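Lmo0181 protein (Listeria monocytogenes serovar 1/2a, PDB 5F7V) binds the cyclic glucan cycloalternan and, as a lipoprotein of the solute-binding family, probably delivers it to an ABC transporter for uptake. Local coordinates at residues I15-F20 / K27-M32. Numbering follows the deposited sequence.
Sequences ITYYQF and KALDEM. With GLC (alpha-D-glucopyranose), chain B.
Leu29 meets Tyr17 and Gln19 with one methyl apiece. Leu29 CD2 sits over the flat face of the Gln19 amide, 3.7 Å from CD, while CD1 lies near the ring plane of Tyr17 at its edge, 4.3 Å from CE2. With CG anti to the backbone N (chi1 -180°), leucine's fork serves two strand residues whose side chains leave the same face of the sheet. Val47 and Met304 also touch Leu29, and Phe300 packs edge-to-face with Tyr17, so the apolar groups share a buried layer between sheet and helices. Strand 13-19 and helix 27-39 open a beta-alpha-beta unit: the helix crosses over to strand 43-49, which pairs in parallel with the first, as in the alpha/beta lobes of periplasmic-type binding proteins. Polar bonds gather at the strand's end. Bends at chi2 (91°) and chi3 (52°) turn the Gln19 amide broadside to the methyl; OE1, accepting from Ala22 N, and NE2, bonding Thr49 OG1, satisfy and hold it, so glutamine suits both apolar and polar neighbours. One residue on, the sugar's O6 donates to Phe20 O at 2.7 Å, a backbone acceptor at the pocket, while the Phe20 ring turns its edge to O4 of the same glucose.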
# COMPACT_ATOMS: atom_id res chain seq x y z
N ILE A 15 -18.04 5.15 20.12
CA ILE A 15 -17.69 5.65 18.80
C ILE A 15 -17.67 4.49 17.81
O ILE A 15 -17.44 3.34 18.16
CB ILE A 15 -16.32 6.40 18.76
CG1 ILE A 15 -15.15 5.45 19.09
CG2 ILE A 15 -16.38 7.64 19.64
CD1 ILE A 15 -13.77 6.05 18.85
N THR A 16 -17.87 4.81 16.54
CA THR A 16 -17.65 3.87 15.45
C THR A 16 -16.32 4.14 14.77
O THR A 16 -15.95 5.29 14.57
CB THR A 16 -18.80 3.97 14.43
OG1 THR A 16 -18.96 5.33 14.02
CG2 THR A 16 -20.11 3.52 15.07
N TYR A 17 -15.63 3.06 14.41
CA TYR A 17 -14.36 3.09 13.66
C TYR A 17 -14.50 2.17 12.48
O TYR A 17 -14.80 1.00 12.66
CB TYR A 17 -13.19 2.67 14.56
CG TYR A 17 -11.86 2.56 13.81
CD1 TYR A 17 -11.42 3.60 13.00
CD2 TYR A 17 -11.08 1.41 13.91
CE1 TYR A 17 -10.23 3.51 12.32
CE2 TYR A 17 -9.88 1.32 13.25
CZ TYR A 17 -9.47 2.36 12.45
OH TYR A 17 -8.30 2.29 11.71
N TYR A 18 -14.36 2.73 11.28
CA TYR A 18 -14.49 2.00 10.01
C TYR A 18 -13.08 1.82 9.49
O TYR A 18 -12.29 2.79 9.50
CB TYR A 18 -15.34 2.87 9.11
CG TYR A 18 -16.15 2.35 7.98
CD1 TYR A 18 -17.48 1.95 8.10
CD2 TYR A 18 -15.60 2.35 6.71
CE1 TYR A 18 -18.21 1.53 7.01
CE2 TYR A 18 -16.29 1.92 5.59
CZ TYR A 18 -17.60 1.51 5.74
OH TYR A 18 -18.19 1.11 4.55
N GLN A 19 -12.70 0.61 9.10
CA GLN A 19 -11.31 0.38 8.65
C GLN A 19 -11.19 -0.79 7.68
O GLN A 19 -12.13 -1.57 7.51
CB GLN A 19 -10.41 0.19 9.87
CG GLN A 19 -10.59 -1.14 10.60
CD GLN A 19 -9.67 -2.22 10.07
OE1 GLN A 19 -8.46 -2.02 9.97
NE2 GLN A 19 -10.24 -3.38 9.76
N PHE A 20 -10.03 -0.88 7.06
CA PHE A 20 -9.68 -1.93 6.11
C PHE A 20 -8.39 -2.66 6.39
O PHE A 20 -8.27 -3.78 5.95
CB PHE A 20 -9.60 -1.40 4.66
CG PHE A 20 -8.54 -0.34 4.49
CD1 PHE A 20 -7.21 -0.67 4.25
CD2 PHE A 20 -8.88 0.98 4.61
CE1 PHE A 20 -6.26 0.34 4.18
CE2 PHE A 20 -7.95 1.98 4.51
CZ PHE A 20 -6.63 1.67 4.30
N LYS A 27 -6.88 -10.13 15.01
CA LYS A 27 -6.12 -10.30 16.25
C LYS A 27 -5.51 -9.00 16.77
O LYS A 27 -5.82 -8.55 17.88
CB LYS A 27 -5.08 -11.41 16.06
CG LYS A 27 -4.05 -11.60 17.17
CD LYS A 27 -3.16 -12.80 16.87
CE LYS A 27 -2.25 -13.11 18.04
NZ LYS A 27 -1.40 -11.95 18.41
N ALA A 28 -4.65 -8.39 15.98
CA ALA A 28 -3.94 -7.21 16.43
C ALA A 28 -4.89 -6.05 16.72
O ALA A 28 -4.80 -5.40 17.78
CB ALA A 28 -2.93 -6.77 15.39
N LEU A 29 -5.85 -5.82 15.84
CA LEU A 29 -6.72 -4.67 16.05
C LEU A 29 -7.59 -4.88 17.28
O LEU A 29 -7.80 -3.94 18.05
CB LEU A 29 -7.60 -4.40 14.82
CG LEU A 29 -8.55 -3.20 14.95
CD1 LEU A 29 -7.91 -1.87 15.29
CD2 LEU A 29 -9.33 -3.13 13.64
N ASP A 30 -8.11 -6.08 17.46
CA ASP A 30 -8.91 -6.37 18.66
C ASP A 30 -8.11 -6.12 19.96
O ASP A 30 -8.66 -5.55 20.91
CB ASP A 30 -9.48 -7.78 18.65
CG ASP A 30 -10.53 -8.03 17.54
OD1 ASP A 30 -10.94 -7.05 16.89
OD2 ASP A 30 -10.94 -9.19 17.31
N GLU A 31 -6.85 -6.52 19.99
CA GLU A 31 -6.01 -6.27 21.14
C GLU A 31 -5.77 -4.78 21.34
O GLU A 31 -5.82 -4.32 22.47
CB GLU A 31 -4.68 -6.99 21.00
CG GLU A 31 -3.98 -7.10 22.33
CD GLU A 31 -2.64 -7.81 22.25
OE1 GLU A 31 -2.31 -8.40 21.18
OE2 GLU A 31 -1.96 -7.74 23.30
N MET A 32 -5.56 -4.02 20.27
CA MET A 32 -5.45 -2.57 20.41
C MET A 32 -6.72 -1.93 20.99
O MET A 32 -6.63 -1.09 21.87
CB MET A 32 -5.15 -1.94 19.07
CG MET A 32 -3.76 -2.30 18.56
SD MET A 32 -3.51 -1.53 16.96
CE MET A 32 -1.94 -2.22 16.49
C1 GLC B . -4.76 -5.02 0.47
C2 GLC B . -4.22 -3.60 0.50
C3 GLC B . -3.55 -3.28 1.83
C4 GLC B . -4.54 -3.55 2.94
C5 GLC B . -4.94 -5.03 2.87
C6 GLC B . -5.88 -5.43 4.00
O2 GLC B . -3.31 -3.43 -0.58
O3 GLC B . -3.27 -1.88 1.90
O4 GLC B . -3.99 -3.19 4.21
O5 GLC B . -5.57 -5.26 1.61
O6 GLC B . -7.15 -4.81 3.75